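Local atomic coordinates of predicted HD superfamily hydrolase (uncultured Thermotogales bacterium, PDB entry 2PQ7), a protein that binds two ferric ions at an HD-domain metal centre and is probably a hydrolase, its substrate not being known. Residues K26-P31 with K69-A74; L65-R70 with V78-S83. All coordinates share one frame; numbering follows the deposited sequence. Where two conformers were deposited one is given.

Interaction 1 of 2, residues K26-P31 with K69-A74. With PO4 (phosphate ion), chain E; PO4 (phosphate ion), chain F.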
loop_
_atom_site.group_PDB
_atom_site.type_symbol
_atom_site.label_atom_id
_atom_site.label_comp_id
_atom_site.label_asym_id
_atom_site.label_seq_id
_atom_site.Cartn_x
_atom_site.Cartn_y
_atom_site.Cartn_z
ATOM N N LYS A 26 8.961 -0.261 25.632
ATOM C CA LYS A 26 8.414 1.040 26.022
ATOM C C LYS A 26 9.423 2.071 25.586
ATOM O O LYS A 26 10.579 1.967 25.949
ATOM C CB LYS A 26 8.193 1.063 27.536
ATOM C CG LYS A 26 7.524 2.319 28.050
ATOM C CD LYS A 26 6.867 2.088 29.422
ATOM N N ASP A 27 9.017 3.034 24.777
ATOM C CA ASP A 27 9.989 4.048 24.281
ATOM C C ASP A 27 11.086 3.562 23.287
ATOM O O ASP A 27 12.159 4.159 23.194
ATOM C CB ASP A 27 10.660 4.798 25.452
ATOM N N TYR A 28 10.840 2.463 22.590
ATOM C CA TYR A 28 11.696 2.050 21.491
ATOM C C TYR A 28 10.738 2.072 20.298
ATOM O O TYR A 28 9.927 1.155 20.120
ATOM C CB TYR A 28 12.253 0.654 21.695
ATOM C CG TYR A 28 13.102 0.200 20.537
ATOM C CD1 TYR A 28 14.271 0.844 20.214
ATOM C CD2 TYR A 28 12.732 -0.891 19.767
ATOM C CE1 TYR A 28 15.054 0.419 19.159
ATOM C CE2 TYR A 28 13.522 -1.334 18.728
ATOM C CZ TYR A 28 14.678 -0.679 18.431
ATOM O OH TYR A 28 15.439 -1.105 17.398
ATOM N N ASP A 29 10.831 3.120 19.490
ATOM C CA ASP A 29 9.856 3.344 18.406
ATOM C C ASP A 29 10.383 3.219 16.983
ATOM O O ASP A 29 9.713 3.692 16.051
ATOM C CB ASP A 29 9.217 4.744 18.571
ATOM N N ASP A 30 11.560 2.625 16.799
ATOM C CA ASP A 30 12.092 2.428 15.462
ATOM C C ASP A 30 11.056 1.601 14.694
ATOM O O ASP A 30 10.802 0.447 15.048
ATOM C CB ASP A 30 13.443 1.719 15.517
ATOM C CG ASP A 30 14.074 1.556 14.161
ATOM O OD1 ASP A 30 13.358 1.536 13.138
ATOM O OD2 ASP A 30 15.307 1.409 14.115
ATOM N N PRO A 31 10.460 2.186 13.623
ATOM C CA PRO A 31 9.400 1.503 12.876
ATOM C C PRO A 31 9.851 0.210 12.210
ATOM O O PRO A 31 9.013 -0.632 11.876
ATOM C CB PRO A 31 8.999 2.535 11.818
ATOM C CG PRO A 31 10.211 3.362 11.638
ATOM C CD PRO A 31 10.767 3.497 13.017
ATOM N N LYS A 69 15.537 -8.162 23.173
ATOM C CA LYS A 69 16.745 -7.432 23.454
ATOM C C LYS A 69 17.126 -6.506 22.296
ATOM O O LYS A 69 18.251 -5.956 22.262
ATOM C CB LYS A 69 17.870 -8.365 23.874
ATOM C CG LYS A 69 17.700 -8.957 25.236
ATOM C CD LYS A 69 18.038 -7.940 26.320
ATOM C CE LYS A 69 17.795 -8.581 27.671
ATOM N NZ LYS A 69 18.248 -7.689 28.758
ATOM N N ARG A 70 16.206 -6.276 21.383
ATOM C CA ARG A 70 16.472 -5.305 20.303
ATOM C C ARG A 70 16.697 -3.890 20.844
ATOM O O ARG A 70 17.618 -3.202 20.426
ATOM C CB ARG A 70 15.367 -5.282 19.238
ATOM C CG ARG A 70 15.653 -6.059 18.029
ATOM C CD ARG A 70 16.611 -5.313 17.155
ATOM N NE ARG A 70 16.866 -6.024 15.916
ATOM C CZ ARG A 70 17.762 -5.649 15.014
ATOM N NH1 ARG A 70 18.499 -4.570 15.215
ATOM N NH2 ARG A 70 17.931 -6.374 13.914
ATOM N N PRO A 71 15.823 -3.446 21.734
ATOM C CA PRO A 71 16.076 -2.122 22.292
ATOM C C PRO A 71 17.436 -2.051 22.994
ATOM O O PRO A 71 18.172 -1.078 22.828
ATOM C CB PRO A 71 14.912 -1.961 23.294
ATOM C CG PRO A 71 13.815 -2.781 22.703
ATOM C CD PRO A 71 14.516 -3.989 22.156
ATOM N N HIS A 72 17.817 -3.126 23.700
ATOM C CA HIS A 72 19.085 -3.165 24.362
ATOM C C HIS A 72 20.241 -3.111 23.354
ATOM O O HIS A 72 21.232 -2.425 23.632
ATOM C CB HIS A 72 19.146 -4.389 25.262
ATOM C CG HIS A 72 20.466 -4.581 25.933
ATOM N ND1 HIS A 72 20.811 -3.912 27.089
ATOM C CD2 HIS A 72 21.519 -5.367 25.614
ATOM C CE1 HIS A 72 22.029 -4.281 27.451
ATOM N NE2 HIS A 72 22.481 -5.155 26.573
ATOM N N GLU A 73 20.082 -3.757 22.202
ATOM C CA GLU A 73 21.122 -3.711 21.149
ATOM C C GLU A 73 21.265 -2.273 20.613
ATOM O O GLU A 73 22.373 -1.830 20.363
ATOM C CB GLU A 73 20.789 -4.654 19.989
ATOM C CG GLU A 73 21.843 -4.612 18.901
ATOM C CD GLU A 73 21.650 -5.608 17.792
ATOM O OE1 GLU A 73 21.126 -6.685 18.019
ATOM O OE2 GLU A 73 22.083 -5.315 16.667
ATOM N N ALA A 74 20.150 -1.591 20.443
ATOM C CA ALA A 74 20.180 -0.213 19.984
ATOM C C ALA A 74 20.985 0.664 20.938
ATOM O O ALA A 74 21.647 1.611 20.486
ATOM C CB ALA A 74 18.759 0.316 19.815
HETATM P P PO4 E . 14.506 -7.625 13.686
HETATM O O1 PO4 E . 15.300 -7.145 12.498
HETATM O O2 PO4 E . 13.883 -6.381 14.343
HETATM O O3 PO4 E . 15.491 -8.267 14.665
HETATM O O4 PO4 E . 13.333 -8.464 13.184
HETATM P P PO4 F . 17.256 -9.959 12.457
HETATM O O1 PO4 F . 18.013 -8.645 12.312
HETATM O O2 PO4 F . 15.868 -9.851 11.856
HETATM O O3 PO4 F . 17.172 -10.391 13.907
HETATM O O4 PO4 F . 18.044 -10.993 11.690
HETATM O O HOH W 1 18.427 -2.777 17.635
#
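Tyr28, in the irregular loop 26-31, sits beside the first turn of the helix that starts at Arg70, and the two backbones come nearest at Tyr28 and Pro71, whose CA atoms are 6.1 Å apart. No hydrogen bond joins the segments directly; the contact is made by one aromatic ring. Tyr28 has CG anti to its backbone nitrogen (chi1 178°), which carries the phenol out over the helix start. Pro71 lies over one face of the Tyr28 ring, its CA 4.0 Å above the ring centroid and only 9° off the normal, a CH-pi contact. The two side chains cross at about a right angle, and Pro71 CG comes to 3.7 Å from Tyr28 CD2. One turn on, the methyl CB of Ala74 meets Tyr28 CE1 at 3.8 Å. At the phenol end a water binds the carbonyl O and NH1 of Arg70, with a weak, long link to Tyr28 OH. The rest of Arg70 turns away from the tyrosine, its chain bent at chi2, and the edge of the guanidinium faces two phosphates, probably from the crystallisation liquor. Arg70 NE gives the straighter bond, 2.9 Å to O3 of phosphate E at 158°, while NH2 adds a longer one to the same oxygen and weak ones to O1 of each phosphate. A leucine in place of Arg70 would probably leave O3 of phosphate E without its NE and NH2 donors and deprive the water of its NH1 partner. The contact thus divides into an apolar part, where Tyr28 rests on Pro71 and Ala74, and a polar part, where Arg70 offers positive charge that would favour anions at the iron site.

Interaction 2 of 2, residues L65-R70 with V78-S83; sequences LHDIKR and VDHAES. With FE (Fe (III) ion), chain B; FE (Fe (III) ion), chain C; PO4 (phosphate ion), chain E; PO4 (phosphate ion), chain F.
His80 reaches from the first turn of helix 80-91 to the HD motif of this family, the adjacent pair His66 and Asp67, and joins it at a two-iron centre. His80 CB rests 3.5 Å from Lys69 O. From there chi1 of 75° tucks CG in over the backbone, flanked by N and C, and points the imidazole at the metal. Arg70 lies over one ring face: its CG stands 3.9 Å from the centroid, and Arg70 NE passes 3.3 Å from His80 CE1, with guanidinium and ring planes 31° apart. His80 ND1 is hydrogen-bonded to Glu73 OE1, a second-shell carboxylate that, with the iron bond at NE2, holds the ring's rotation. His80 CD2 faces Asp67 OD1, its CE1 faces O3 of phosphate F, itself a ligand of iron B, and His80 NE2 binds iron B at 2.2 Å. Asp67 bridges the metals, OD1 on iron B and OD2 on iron C, where His66 NE2 also binds. His112 completes the protein ligands of iron B, as His37 and Asp132 do those of iron C; a water and phosphate E, through O3 and O4, also span both ions. Asp79 N-caps helix 80-91, accepting from Glu82 N and, weakly, from Ala81 N. Farther along, the methylenes of Lys69 lie against Ser83, Lys69 CD approaching OG of one of the two Ser83 conformers to 3.4 Å. Away from the phosphates, another water ties the backbones together, accepting from Lys69 N and donating to His80 O and, at 2.7 Å from the water oxygen, to His66 O.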
loop_
_atom_site.group_PDB
_atom_site.type_symbol
_atom_site.label_atom_id
_atom_site.label_comp_id
_atom_site.label_asym_id
_atom_site.label_seq_id
_atom_site.Cartn_x
_atom_site.Cartn_y
_atom_site.Cartn_z
ATOM N N LEU A 65 9.612 -13.557 22.494
ATOM C CA LEU A 65 10.891 -13.174 23.082
ATOM C C LEU A 65 12.032 -12.907 22.103
ATOM O O LEU A 65 13.043 -12.333 22.500
ATOM C CB LEU A 65 11.362 -14.246 24.051
ATOM C CG LEU A 65 10.494 -14.365 25.295
ATOM C CD1 LEU A 65 10.946 -15.575 26.110
ATOM C CD2 LEU A 65 10.482 -13.111 26.110
ATOM N N HIS A 66 11.826 -13.206 20.832
ATOM C CA HIS A 66 13.014 -13.265 19.937
ATOM C C HIS A 66 13.741 -11.934 19.773
ATOM O O HIS A 66 14.937 -11.922 19.675
ATOM C CB HIS A 66 12.692 -13.880 18.586
ATOM C CG HIS A 66 12.113 -12.932 17.591
ATOM N ND1 HIS A 66 10.835 -12.444 17.675
ATOM C CD2 HIS A 66 12.649 -12.397 16.468
ATOM C CE1 HIS A 66 10.613 -11.622 16.658
ATOM N NE2 HIS A 66 11.710 -11.573 15.907
ATOM N N ASP A 67 13.007 -10.830 19.762
ATOM C CA ASP A 67 13.594 -9.502 19.640
ATOM C C ASP A 67 13.488 -8.668 20.938
ATOM O O ASP A 67 13.610 -7.429 20.867
ATOM C CB ASP A 67 12.920 -8.771 18.498
ATOM C CG ASP A 67 13.430 -9.213 17.126
ATOM O OD1 ASP A 67 14.544 -9.787 16.950
ATOM O OD2 ASP A 67 12.703 -8.931 16.128
ATOM N N ILE A 68 13.325 -9.337 22.095
ATOM C CA ILE A 68 13.128 -8.605 23.336
ATOM C C ILE A 68 14.362 -7.791 23.720
ATOM O O ILE A 68 14.236 -6.766 24.376
ATOM C CB ILE A 68 12.628 -9.499 24.471
ATOM C CG1 ILE A 68 11.898 -8.639 25.541
ATOM C CG2 ILE A 68 13.756 -10.349 25.092
ATOM C CD1 ILE A 68 11.385 -9.410 26.713
ATOM N N LYS A 69 15.537 -8.162 23.173
ATOM C CA LYS A 69 16.745 -7.432 23.454
ATOM C C LYS A 69 17.126 -6.506 22.296
ATOM O O LYS A 69 18.251 -5.956 22.262
ATOM C CB LYS A 69 17.870 -8.365 23.874
ATOM C CG LYS A 69 17.700 -8.957 25.236
ATOM C CD LYS A 69 18.038 -7.940 26.320
ATOM C CE LYS A 69 17.795 -8.581 27.671
ATOM N NZ LYS A 69 18.248 -7.689 28.758
ATOM N N ARG A 70 16.206 -6.276 21.383
ATOM C CA ARG A 70 16.472 -5.305 20.303
ATOM C C ARG A 70 16.697 -3.890 20.844
ATOM O O ARG A 70 17.618 -3.202 20.426
ATOM C CB ARG A 70 15.367 -5.282 19.238
ATOM C CG ARG A 70 15.653 -6.059 18.029
ATOM C CD ARG A 70 16.611 -5.313 17.155
ATOM N NE ARG A 70 16.866 -6.024 15.916
ATOM C CZ ARG A 70 17.762 -5.649 15.014
ATOM N NH1 ARG A 70 18.499 -4.570 15.215
ATOM N NH2 ARG A 70 17.931 -6.374 13.914
ATOM N N VAL A 78 25.233 -4.769 21.716
ATOM C CA VAL A 78 25.294 -6.196 22.087
ATOM C C VAL A 78 24.274 -6.919 21.226
ATOM O O VAL A 78 23.103 -6.516 21.153
ATOM C CB VAL A 78 25.004 -6.402 23.571
ATOM C CG1 VAL A 78 24.953 -7.872 23.892
ATOM C CG2 VAL A 78 26.087 -5.708 24.423
ATOM N N ASP A 79 24.701 -8.008 20.573
ATOM C CA ASP A 79 23.827 -8.750 19.666
ATOM C C ASP A 79 22.527 -9.240 20.362
ATOM O O ASP A 79 22.604 -9.987 21.333
ATOM C CB ASP A 79 24.558 -9.965 19.118
ATOM C CG ASP A 79 23.635 -10.947 18.385
ATOM O OD1 ASP A 79 22.757 -10.584 17.593
ATOM O OD2 ASP A 79 23.810 -12.152 18.607
ATOM N N HIS A 80 21.396 -8.838 19.825
ATOM C CA HIS A 80 20.105 -9.135 20.437
ATOM C C HIS A 80 19.747 -10.640 20.420
ATOM O O HIS A 80 18.996 -11.131 21.300
ATOM C CB HIS A 80 18.978 -8.315 19.849
ATOM C CG HIS A 80 18.509 -8.730 18.485
ATOM N ND1 HIS A 80 19.184 -8.404 17.321
ATOM C CD2 HIS A 80 17.411 -9.423 18.104
ATOM C CE1 HIS A 80 18.530 -8.899 16.283
ATOM N NE2 HIS A 80 17.428 -9.498 16.731
ATOM N N ALA A 81 20.253 -11.381 19.444
ATOM C CA ALA A 81 19.966 -12.819 19.392
ATOM C C ALA A 81 20.647 -13.529 20.573
ATOM O O ALA A 81 20.057 -14.381 21.261
ATOM C CB ALA A 81 20.427 -13.381 18.040
ATOM N N GLU A 82 21.913 -13.179 20.853
ATOM C CA GLU A 82 22.661 -13.764 21.987
ATOM C C GLU A 82 22.073 -13.354 23.353
ATOM O O GLU A 82 21.932 -14.178 24.298
ATOM C CB GLU A 82 24.155 -13.338 21.985
ATOM C CG GLU A 82 24.965 -13.857 20.809
ATOM N N SER A 83 21.803 -12.010 23.332
ATOM C CA SER A 83 21.256 -11.442 24.558
ATOM C C SER A 83 19.854 -11.953 24.876
ATOM O O SER A 83 19.523 -12.161 26.056
ATOM C CB SER A 83 21.233 -9.922 24.452
ATOM O OG SER A 83 21.013 -9.362 25.724
HETATM FE FE FE B . 15.771 -10.161 15.413
HETATM FE FE FE C . 12.353 -10.071 14.389
HETATM P P PO4 E . 14.506 -7.625 13.686
HETATM O O1 PO4 E . 15.300 -7.145 12.498
HETATM O O2 PO4 E . 13.883 -6.381 14.343
HETATM O O3 PO4 E . 15.491 -8.267 14.665
HETATM O O4 PO4 E . 13.333 -8.464 13.184
HETATM P P PO4 F . 17.256 -9.959 12.457
HETATM O O1 PO4 F . 18.013 -8.645 12.312
HETATM O O2 PO4 F . 15.868 -9.851 11.856
HETATM O O3 PO4 F . 17.172 -10.391 13.907
HETATM O O4 PO4 F . 18.044 -10.993 11.690
HETATM O O HOH W 2 16.303 -10.394 21.500
HETATM O O HOH W 3 21.184 -8.159 28.201
HETATM O O HOH W 4 14.276 -10.839 14.269
#

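In the fold
From the N terminus, the chain leaves helix 14-25, enters the loop 26-31, then runs through helices 35-52 and 56-65 before interaction 1 brings helix 70-76 back against that loop, closing 37 intervening residues. Interaction 2 is a far shorter closure: 65-70 meets 78-83 after seven residues, most of them in helix 70-76. The two loops follow one another, the second opening where the first closes, with Lys69 and Arg70 shared by both contacts. The two contacts also touch through helix 70-76. Together they join the surface loop 26-31, helix 70-76 and the start of helix 80-91, the last two beside the iron site.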